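Local coordinates for stringent starvation protein A homolog (Haemophilus influenzae, PDB 3LYK) that probably forms an equimolar complex with the RNA polymerase holoenzyme, though not with the core enzyme, and belongs to the glutathione S-transferase superfamily, at residues B[16-20]-B[103-107]; B[82-86]-B[147-152]; B[98-103]-B[152-157]; B[110-114]-B[163-167]. One frame throughout, in Å; residues are numbered along the deposited sequence.

How the interactions relate
Following the chain from the N terminus, residues 16-20 of the thioredoxin-like half are separated by 82 residues from 103-107 on the long helix 89-115, so interaction 1 closes over most of the N-terminal domain. Interaction 2 opens in the linker at 82-86, before that loop shuts, and closes at 147-152, thus crossing it. Interaction 3 (98-103 with 152-157) crosses both and shares Glu103 with interaction 1 and Leu152 with interaction 2. Interaction 4 (110-114 with 163-167) begins after interaction 1 has closed and crosses interactions 2 and 3. Interactions 3 and 4 join helices 89-115 and 152-165 at two levels; interaction 1 ties this pair to helix 16-27, and interaction 2 ties it to the linker.

Interaction 1 (B[16-20]-B[103-107]); sequences IYCHQ and EQDWY
Tyr107 reaches from helix 89-115 into a notch formed by Ile16, Tyr17 and Gln20 at the start of helix 16-27. The backbones stay well apart, with segment axes 14.4 Å from each other at their closest, so long side chains make the whole bridge. Over one face of the Tyr107 ring sits the delta methyl of Ile16, CD1 lying 3.9 Å from the ring centroid in a CH-pi contact; its position, nearer the CZ-CE2 side than the centre, follows from a chain extended at both torsions. Tyr17 passes Tyr107 head to tail, and its hydroxyl meets the edge of the same ring, Tyr17 OH to Tyr107 CD2 being 3.5 Å. The two rings are oblique, their planes 51° apart. That hydroxyl donates a short bond to Glu103, Tyr17 OH to Glu103 OE2 2.5 Å, on the lone pair facing away from the other carboxylate oxygen. A bend in Glu103 at chi2 (-94°) turns OE2 to the hydroxyl at the edge of the Tyr17 ring. On the far end of Tyr107, the extended Gln20 advances to meet it and gives NE2 to the hydroxyl, 3.0 Å from Tyr107 OH, with a bent N-H...O angle of 146°. The Tyr107 hydroxyl is also hydrogen-bonded to the backbone O of Tyr156, so two bonds grip it, while Gln20 OE1 is held by Ser68. The arrangement belongs to the domain interface of the glutathione S-transferase fold, where the first helix of the thioredoxin-like domain packs against the helices that follow it.

Interaction 2 (B[82-86]-B[147-152]); sequences PPLMQ and NEEFGL
This is a loop-to-loop contact: the linker leaving the thioredoxin-like domain lies against the loop that leads into helix 152-165. One direct backbone bond pins them, Leu152 N to Leu84 O at 2.9 Å, nearly straight at 164° and directed at a lone pair in the carbonyl plane. A water fixes the neighbouring peptides, donating to Pro83 O at 3.1 Å and to Phe150 O at 2.8 Å. Asp154 OD2 accepts from Gly151 N, one half of a capping box; glycine cannot supply the other, side-chain half. This probably corresponds to the N-capping box of this helix in glutathione S-transferases. Apolar groups fill in beside the backbone. Leu84 CB lies 3.7 Å from Leu152 CD2. A trans first torsion (chi1 -180°) sends Phe150 alongside Leu84, so that Leu84 CD2 meets the ring edge 4.1 Å from Phe150 CD2. Met85 (selenomethionine) bends at chi2 and chi3 and passes across the other Leu152 methyl, with Met85 CG 3.7 Å from Leu152 CD1. Farther along the linker, Gln86 NE2 is 2.7 Å from Asn147 OD1, with the amide planes strongly turned; Asn147 ND2 is itself bonded to Asp95.

Interaction 3 (B[98-103]-B[152-157]); sequences LMLRIE and LVDCYV
Met99 (selenomethionine) and Tyr156 meet at the middle of this contact, their side chains crossing at about a right angle. The methylene CG of Met99 lies over one face of the phenol, 3.9 Å from the centroid of the Tyr156 ring and displaced toward its CD1-CE1 side. Its selenium stands obliquely to the ring, with Met99 SE to Tyr156 CE1 at 3.5 Å, a Met-aromatic contact. An extended chi2 (177°) carries the selenium out to the CE1 side of the ring, and Met99 SE then also rests 3.8 Å from Leu152 CB. The CG of Glu103 approaches the ring edge near its plane, 4.1 Å from Tyr156 CE2. Beside this pair Ile102 points CD1 between two valines, 3.6 Å from Val157 CG2 and 4.0 Å from Val153 CG1. The other branch of Ile102, CG2, touches the CB of Tyr156, while Leu98 lies crosswise against Val153. Backbone bonds hold the partners in place: Val153 O accepts from both Val157 N and Tyr156 N. Further out, Gln20, Arg69 and Met72 bring the thioredoxin-like domain up to Tyr156, and Arg101 of helix 89-115 bonds to Tyr52 of the second subunit. The two segments run almost parallel, 6° apart with axes 9.6 Å from each other: a buried, parallel helix pair with a Met-aromatic core, inside the C-terminal domain of a glutathione S-transferase fold.

Interaction 4 (B[110-114]-B[163-167]); sequences LAKAE and KLKHL
Leu110 packs against Lys163, Leu164 and Leu167, with one salt bridge beside this apolar cluster. In the apolar part, chi1 of -180° swings Leu110 away from its own backbone N and sends both methyls toward helix 152-165. Leu110 CD1 lies 3.9 Å from Leu164 CD2 and 4.1 Å from Leu167 CD1, while Leu110 CD2 sits against the aliphatic stem of Lys163, 3.8 Å from Lys163 CD. Leu167 also reaches the next turn of helix 89-115, its CD1 3.9 Å from Glu114 CG. Within its own segment, Leu167 N is bonded to Leu164 O (2.9 Å). The polar part is a long salt bridge, Lys163 NZ to Glu114 OE2 at 3.3 Å, using the lone pair on the side of the other carboxylate oxygen. Lys163 runs extended until chi4, where a turn of -80° places the ammonium; NZ also bonds to the backbone O of Asp14, so it is shared with the N-terminal domain. Helix 118-134 touches Ala113 and Leu164. The arrangement is a packing of the C-terminal ends of helices 89-115 and 152-165 beside helix 118-134, part of the helical bundle found in glutathione S-transferases.

Interaction 1 (B[16-20]-B[103-107])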
# COMPACT_ATOMS: atom_id res chain seq x y z
N ILE B 16 3.52 -14.22 7.70
CA ILE B 16 2.24 -14.21 6.99
C ILE B 16 2.32 -13.53 5.60
O ILE B 16 1.66 -13.96 4.64
CB ILE B 16 1.10 -13.65 7.89
CG1 ILE B 16 -0.26 -13.87 7.25
CG2 ILE B 16 1.32 -12.15 8.29
CD1 ILE B 16 -1.39 -13.66 8.20
N TYR B 17 3.17 -12.50 5.52
CA TYR B 17 3.44 -11.75 4.29
C TYR B 17 4.18 -12.63 3.29
O TYR B 17 3.90 -12.55 2.09
CB TYR B 17 4.23 -10.44 4.55
CG TYR B 17 3.47 -9.57 5.55
CD1 TYR B 17 2.27 -8.94 5.18
CD2 TYR B 17 3.93 -9.41 6.88
CE1 TYR B 17 1.55 -8.18 6.08
CE2 TYR B 17 3.21 -8.63 7.80
CZ TYR B 17 2.01 -8.02 7.38
OH TYR B 17 1.24 -7.26 8.24
N CYS B 18 5.10 -13.47 3.77
CA CYS B 18 5.81 -14.40 2.87
C CYS B 18 4.78 -15.42 2.37
O CYS B 18 4.76 -15.77 1.19
CB CYS B 18 6.98 -15.09 3.59
SG CYS B 18 8.29 -13.83 3.94
N HIS B 19 3.90 -15.83 3.26
CA HIS B 19 2.88 -16.79 2.85
C HIS B 19 1.95 -16.23 1.72
O HIS B 19 1.69 -16.91 0.72
CB HIS B 19 2.10 -17.29 4.07
CG HIS B 19 1.24 -18.47 3.78
ND1 HIS B 19 0.37 -19.02 4.70
CD2 HIS B 19 1.10 -19.22 2.65
CE1 HIS B 19 -0.28 -20.03 4.15
NE2 HIS B 19 0.15 -20.17 2.90
N GLN B 20 1.49 -14.98 1.87
CA GLN B 20 0.70 -14.34 0.82
C GLN B 20 1.39 -14.44 -0.56
O GLN B 20 0.76 -14.80 -1.57
CB GLN B 20 0.50 -12.83 1.11
CG GLN B 20 -0.23 -12.49 2.40
CD GLN B 20 -0.25 -10.97 2.62
OE1 GLN B 20 0.62 -10.25 2.13
NE2 GLN B 20 -1.21 -10.50 3.37
N GLU B 103 -5.52 -6.22 6.72
CA GLU B 103 -4.18 -6.01 7.21
C GLU B 103 -4.15 -5.08 8.44
O GLU B 103 -3.45 -5.36 9.43
CB GLU B 103 -3.33 -5.43 6.09
CG GLU B 103 -1.89 -5.84 6.11
CD GLU B 103 -1.03 -4.83 6.83
OE1 GLU B 103 -1.39 -3.63 6.81
OE2 GLU B 103 0.01 -5.22 7.41
N GLN B 104 -4.93 -4.00 8.41
CA GLN B 104 -4.91 -3.01 9.47
C GLN B 104 -5.62 -3.47 10.73
O GLN B 104 -5.11 -3.29 11.83
CB GLN B 104 -5.56 -1.70 8.97
CG GLN B 104 -4.84 -0.49 9.42
CD GLN B 104 -5.00 0.67 8.41
OE1 GLN B 104 -4.11 0.94 7.59
NE2 GLN B 104 -6.14 1.35 8.48
N ASP B 105 -6.80 -4.04 10.56
CA ASP B 105 -7.67 -4.43 11.66
C ASP B 105 -7.38 -5.86 12.21
O ASP B 105 -7.36 -6.05 13.43
CB ASP B 105 -9.14 -4.40 11.22
CG ASP B 105 -9.62 -3.01 10.77
OD1 ASP B 105 -10.77 -2.92 10.28
OD2 ASP B 105 -8.89 -2.01 10.89
N TRP B 106 -7.18 -6.86 11.34
CA TRP B 106 -7.02 -8.24 11.82
C TRP B 106 -5.60 -8.67 12.06
O TRP B 106 -5.32 -9.30 13.07
CB TRP B 106 -7.71 -9.23 10.90
CG TRP B 106 -9.18 -9.08 10.85
CD1 TRP B 106 -9.98 -8.39 11.73
CD2 TRP B 106 -10.06 -9.68 9.90
NE1 TRP B 106 -11.30 -8.50 11.37
CE2 TRP B 106 -11.38 -9.28 10.25
CE3 TRP B 106 -9.87 -10.52 8.79
CZ2 TRP B 106 -12.50 -9.69 9.51
CZ3 TRP B 106 -10.98 -10.93 8.07
CH2 TRP B 106 -12.28 -10.52 8.42
N TYR B 107 -4.67 -8.32 11.16
CA TYR B 107 -3.29 -8.75 11.30
C TYR B 107 -2.59 -8.42 12.64
O TYR B 107 -1.80 -9.26 13.13
CB TYR B 107 -2.44 -8.34 10.09
CG TYR B 107 -2.58 -9.23 8.84
CD1 TYR B 107 -3.77 -9.90 8.55
CD2 TYR B 107 -1.50 -9.41 7.96
CE1 TYR B 107 -3.91 -10.71 7.43
CE2 TYR B 107 -1.64 -10.22 6.81
CZ TYR B 107 -2.85 -10.87 6.56
OH TYR B 107 -2.98 -11.68 5.46

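Interaction 2 (B[82-86]-B[147-152])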
# COMPACT_ATOMS: atom_id res chain seq x y z
N PRO B 82 -3.83 -17.21 -13.98
CA PRO B 82 -5.22 -16.72 -13.90
C PRO B 82 -5.29 -15.35 -13.17
O PRO B 82 -4.40 -15.02 -12.36
CB PRO B 82 -5.88 -17.76 -13.02
CG PRO B 82 -4.76 -18.14 -12.02
CD PRO B 82 -3.53 -18.17 -12.90
N PRO B 83 -6.32 -14.54 -13.49
CA PRO B 83 -6.41 -13.19 -12.92
C PRO B 83 -6.73 -13.25 -11.41
O PRO B 83 -7.64 -13.97 -10.98
CB PRO B 83 -7.54 -12.50 -13.74
CG PRO B 83 -8.36 -13.72 -14.38
CD PRO B 83 -7.33 -14.83 -14.54
N LEU B 84 -5.96 -12.54 -10.60
CA LEU B 84 -6.25 -12.50 -9.17
C LEU B 84 -6.89 -11.15 -8.75
O LEU B 84 -7.15 -10.90 -7.57
CB LEU B 84 -4.97 -12.79 -8.37
CG LEU B 84 -4.32 -14.16 -8.67
CD1 LEU B 84 -3.06 -14.37 -7.82
CD2 LEU B 84 -5.33 -15.28 -8.35
N MSE B 85 -7.13 -10.29 -9.73
CA MSE B 85 -7.92 -9.03 -9.51
C MSE B 85 -8.91 -8.90 -10.62
O MSE B 85 -8.72 -9.47 -11.69
CB MSE B 85 -6.98 -7.85 -9.60
CG MSE B 85 -5.95 -7.96 -8.58
SE MSE B 85 -6.48 -6.86 -7.08
CE MSE B 85 -5.23 -5.66 -7.91
N GLN B 86 -9.95 -8.13 -10.41
CA GLN B 86 -10.86 -7.94 -11.53
C GLN B 86 -10.31 -6.91 -12.45
O GLN B 86 -9.24 -6.36 -12.23
CB GLN B 86 -12.21 -7.48 -11.04
CG GLN B 86 -12.54 -8.19 -9.79
CD GLN B 86 -14.01 -8.33 -9.61
OE1 GLN B 86 -14.78 -8.23 -10.56
NE2 GLN B 86 -14.41 -8.56 -8.39
N ASN B 147 -16.09 -12.01 -3.18
CA ASN B 147 -15.86 -12.17 -4.61
C ASN B 147 -16.38 -13.50 -5.08
O ASN B 147 -16.46 -14.47 -4.30
CB ASN B 147 -14.37 -11.99 -4.99
CG ASN B 147 -13.97 -10.49 -5.12
OD1 ASN B 147 -14.45 -9.80 -6.01
ND2 ASN B 147 -13.13 -10.00 -4.20
N GLU B 148 -16.71 -13.55 -6.37
CA GLU B 148 -17.17 -14.76 -7.04
C GLU B 148 -16.02 -15.71 -7.33
O GLU B 148 -16.23 -16.92 -7.35
CB GLU B 148 -17.82 -14.40 -8.39
CG GLU B 148 -19.09 -13.56 -8.27
CD GLU B 148 -20.27 -14.35 -7.67
OE1 GLU B 148 -20.22 -15.60 -7.64
OE2 GLU B 148 -21.25 -13.69 -7.23
N GLU B 149 -14.82 -15.15 -7.59
CA GLU B 149 -13.64 -15.96 -7.94
C GLU B 149 -12.52 -15.72 -6.95
O GLU B 149 -12.46 -14.67 -6.32
CB GLU B 149 -13.11 -15.59 -9.34
CG GLU B 149 -14.08 -15.81 -10.51
CD GLU B 149 -14.28 -17.28 -10.81
OE1 GLU B 149 -13.28 -18.01 -11.02
OE2 GLU B 149 -15.45 -17.74 -10.80
N PHE B 150 -11.60 -16.67 -6.85
CA PHE B 150 -10.48 -16.58 -5.93
C PHE B 150 -9.58 -15.43 -6.37
O PHE B 150 -9.30 -15.30 -7.56
CB PHE B 150 -9.68 -17.89 -5.99
CG PHE B 150 -8.49 -17.91 -5.06
CD1 PHE B 150 -8.63 -18.26 -3.73
CD2 PHE B 150 -7.21 -17.63 -5.55
CE1 PHE B 150 -7.54 -18.33 -2.88
CE2 PHE B 150 -6.10 -17.68 -4.70
CZ PHE B 150 -6.27 -18.04 -3.36
N GLY B 151 -9.07 -14.64 -5.43
CA GLY B 151 -8.22 -13.51 -5.81
C GLY B 151 -7.32 -13.07 -4.70
O GLY B 151 -7.23 -13.76 -3.65
N LEU B 152 -6.68 -11.90 -4.89
CA LEU B 152 -5.74 -11.36 -3.90
C LEU B 152 -6.33 -11.17 -2.51
O LEU B 152 -5.60 -11.31 -1.53
CB LEU B 152 -5.06 -10.07 -4.39
CG LEU B 152 -4.18 -10.15 -5.65
CD1 LEU B 152 -3.49 -8.76 -5.94
CD2 LEU B 152 -3.12 -11.27 -5.54
O HOH W 1 -9.96 -13.02 -9.12

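Interaction 3 (B[98-103]-B[152-157])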
# COMPACT_ATOMS: atom_id res chain seq x y z
N LEU B 98 -10.51 -3.48 0.98
CA LEU B 98 -10.72 -4.70 1.78
C LEU B 98 -9.40 -5.26 2.31
O LEU B 98 -9.27 -5.58 3.49
CB LEU B 98 -11.43 -5.72 0.90
CG LEU B 98 -12.35 -6.78 1.45
CD1 LEU B 98 -13.09 -6.24 2.68
CD2 LEU B 98 -13.34 -7.08 0.33
N MSE B 99 -8.39 -5.30 1.44
CA MSE B 99 -7.09 -5.79 1.81
C MSE B 99 -6.45 -4.95 2.87
O MSE B 99 -5.91 -5.47 3.87
CB MSE B 99 -6.18 -5.90 0.57
CG MSE B 99 -6.55 -7.15 -0.29
SE MSE B 99 -5.47 -7.26 -1.93
CE MSE B 99 -6.54 -6.40 -3.29
N LEU B 100 -6.48 -3.63 2.66
CA LEU B 100 -5.92 -2.70 3.61
C LEU B 100 -6.56 -2.90 4.98
O LEU B 100 -5.86 -2.89 6.00
CB LEU B 100 -6.16 -1.26 3.17
CG LEU B 100 -5.79 -0.21 4.24
CD1 LEU B 100 -4.30 -0.17 4.41
CD2 LEU B 100 -6.29 1.22 3.84
N ARG B 101 -7.88 -3.06 5.00
CA ARG B 101 -8.61 -3.20 6.25
C ARG B 101 -8.32 -4.53 6.95
O ARG B 101 -8.20 -4.57 8.19
CB ARG B 101 -10.10 -3.05 6.02
CG ARG B 101 -10.53 -1.59 5.68
CD ARG B 101 -12.00 -1.47 5.38
NE ARG B 101 -12.79 -2.15 6.40
CZ ARG B 101 -13.75 -3.02 6.15
NH1 ARG B 101 -14.10 -3.30 4.90
NH2 ARG B 101 -14.38 -3.63 7.16
N ILE B 102 -8.23 -5.62 6.18
CA ILE B 102 -7.81 -6.90 6.74
C ILE B 102 -6.48 -6.76 7.44
O ILE B 102 -6.36 -7.07 8.63
CB ILE B 102 -7.82 -8.02 5.69
CG1 ILE B 102 -9.28 -8.29 5.33
CG2 ILE B 102 -7.10 -9.30 6.23
CD1 ILE B 102 -9.47 -8.98 3.99
N GLU B 103 -5.52 -6.22 6.72
CA GLU B 103 -4.18 -6.01 7.21
C GLU B 103 -4.15 -5.08 8.44
O GLU B 103 -3.45 -5.36 9.43
CB GLU B 103 -3.33 -5.43 6.09
CG GLU B 103 -1.89 -5.84 6.11
CD GLU B 103 -1.03 -4.83 6.83
OE1 GLU B 103 -1.39 -3.63 6.81
OE2 GLU B 103 0.01 -5.22 7.41
N LEU B 152 -6.68 -11.90 -4.89
CA LEU B 152 -5.74 -11.36 -3.90
C LEU B 152 -6.33 -11.17 -2.51
O LEU B 152 -5.60 -11.31 -1.53
CB LEU B 152 -5.06 -10.07 -4.39
CG LEU B 152 -4.18 -10.15 -5.65
CD1 LEU B 152 -3.49 -8.76 -5.94
CD2 LEU B 152 -3.12 -11.27 -5.54
N VAL B 153 -7.61 -10.82 -2.40
CA VAL B 153 -8.23 -10.69 -1.05
C VAL B 153 -8.15 -12.05 -0.28
O VAL B 153 -7.82 -12.10 0.92
CB VAL B 153 -9.70 -10.22 -1.15
CG1 VAL B 153 -10.34 -10.09 0.24
CG2 VAL B 153 -9.79 -8.84 -1.93
N ASP B 154 -8.40 -13.14 -0.98
CA ASP B 154 -8.28 -14.49 -0.39
C ASP B 154 -6.83 -14.80 -0.01
O ASP B 154 -6.60 -15.50 0.98
CB ASP B 154 -8.84 -15.52 -1.37
CG ASP B 154 -10.26 -15.21 -1.76
OD1 ASP B 154 -11.16 -15.32 -0.89
OD2 ASP B 154 -10.48 -14.77 -2.92
N CYS B 155 -5.87 -14.23 -0.74
CA CYS B 155 -4.47 -14.34 -0.37
C CYS B 155 -4.17 -13.59 0.93
O CYS B 155 -3.13 -13.84 1.54
CB CYS B 155 -3.54 -13.87 -1.49
SG CYS B 155 -3.78 -14.88 -2.99
N TYR B 156 -5.05 -12.68 1.34
CA TYR B 156 -4.91 -12.06 2.66
C TYR B 156 -5.66 -12.88 3.73
O TYR B 156 -5.19 -13.02 4.84
CB TYR B 156 -5.44 -10.59 2.70
CG TYR B 156 -4.45 -9.54 2.21
CD1 TYR B 156 -4.09 -9.48 0.86
CD2 TYR B 156 -3.89 -8.61 3.09
CE1 TYR B 156 -3.18 -8.55 0.39
CE2 TYR B 156 -2.96 -7.63 2.61
CZ TYR B 156 -2.62 -7.62 1.27
OH TYR B 156 -1.73 -6.72 0.75
N VAL B 157 -6.87 -13.34 3.40
CA VAL B 157 -7.68 -14.03 4.40
C VAL B 157 -7.15 -15.46 4.70
O VAL B 157 -7.01 -15.83 5.88
CB VAL B 157 -9.19 -14.04 4.00
CG1 VAL B 157 -10.03 -14.75 5.04
CG2 VAL B 157 -9.72 -12.56 3.83

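Interaction 4 (B[110-114]-B[163-167])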
# COMPACT_ATOMS: atom_id res chain seq x y z
N LEU B 110 -3.81 -10.87 15.24
CA LEU B 110 -3.15 -12.14 15.00
C LEU B 110 -1.75 -12.13 15.56
O LEU B 110 -1.34 -13.09 16.20
CB LEU B 110 -3.15 -12.52 13.50
CG LEU B 110 -2.48 -13.84 13.12
CD1 LEU B 110 -3.19 -15.04 13.80
CD2 LEU B 110 -2.39 -14.00 11.57
N ALA B 111 -0.99 -11.06 15.33
CA ALA B 111 0.37 -10.97 15.87
C ALA B 111 0.39 -11.01 17.43
O ALA B 111 1.28 -11.61 18.03
CB ALA B 111 1.08 -9.74 15.38
N LYS B 112 -0.57 -10.33 18.05
CA LYS B 112 -0.76 -10.33 19.51
C LYS B 112 -1.02 -11.79 19.95
O LYS B 112 -0.43 -12.27 20.95
CB LYS B 112 -1.98 -9.45 19.83
CG LYS B 112 -2.12 -8.93 21.25
CD LYS B 112 -3.44 -8.15 21.43
CE LYS B 112 -4.19 -8.52 22.71
NZ LYS B 112 -5.67 -8.34 22.51
N ALA B 113 -1.86 -12.49 19.19
CA ALA B 113 -2.22 -13.88 19.50
C ALA B 113 -1.05 -14.84 19.41
O ALA B 113 -1.07 -15.88 20.02
CB ALA B 113 -3.38 -14.37 18.61
N GLU B 114 -0.01 -14.48 18.68
CA GLU B 114 1.15 -15.34 18.59
C GLU B 114 2.21 -14.90 19.58
O GLU B 114 2.95 -15.73 20.08
CB GLU B 114 1.76 -15.32 17.19
CG GLU B 114 0.81 -15.74 16.09
CD GLU B 114 1.40 -15.52 14.69
OE1 GLU B 114 1.56 -14.33 14.29
OE2 GLU B 114 1.70 -16.52 14.01
N LYS B 163 -3.24 -19.67 10.08
CA LYS B 163 -2.57 -19.46 11.35
C LYS B 163 -3.49 -19.67 12.53
O LYS B 163 -3.07 -20.27 13.53
CB LYS B 163 -1.89 -18.11 11.44
CG LYS B 163 -0.55 -18.11 10.70
CD LYS B 163 0.16 -16.79 10.86
CE LYS B 163 1.48 -16.78 10.16
NZ LYS B 163 2.53 -17.45 10.97
N LEU B 164 -4.74 -19.19 12.42
CA LEU B 164 -5.70 -19.37 13.50
C LEU B 164 -5.97 -20.87 13.73
O LEU B 164 -5.94 -21.32 14.87
CB LEU B 164 -7.03 -18.65 13.22
CG LEU B 164 -7.01 -17.12 13.30
CD1 LEU B 164 -8.37 -16.58 12.95
CD2 LEU B 164 -6.56 -16.68 14.71
N LYS B 165 -6.25 -21.62 12.66
CA LYS B 165 -6.41 -23.07 12.79
C LYS B 165 -5.25 -23.69 13.63
O LYS B 165 -5.52 -24.43 14.56
CB LYS B 165 -6.54 -23.77 11.43
CG LYS B 165 -6.99 -25.25 11.53
CD LYS B 165 -7.23 -25.90 10.14
CE LYS B 165 -7.74 -27.35 10.27
NZ LYS B 165 -6.66 -28.28 10.76
N HIS B 166 -4.01 -23.32 13.34
CA HIS B 166 -2.86 -23.91 14.01
C HIS B 166 -2.56 -23.32 15.37
O HIS B 166 -1.64 -23.77 16.04
CB HIS B 166 -1.62 -23.92 13.09
CG HIS B 166 -1.82 -24.81 11.91
ND1 HIS B 166 -2.57 -24.42 10.82
CD2 HIS B 166 -1.53 -26.12 11.72
CE1 HIS B 166 -2.67 -25.43 9.97
NE2 HIS B 166 -2.03 -26.47 10.49
N LEU B 167 -3.34 -22.33 15.77
CA LEU B 167 -3.27 -21.82 17.12
C LEU B 167 -4.38 -22.42 17.97
O LEU B 167 -4.52 -22.06 19.13
CB LEU B 167 -3.32 -20.29 17.13
CG LEU B 167 -2.03 -19.61 16.69
CD1 LEU B 167 -2.28 -18.10 16.42
CD2 LEU B 167 -0.95 -19.80 17.73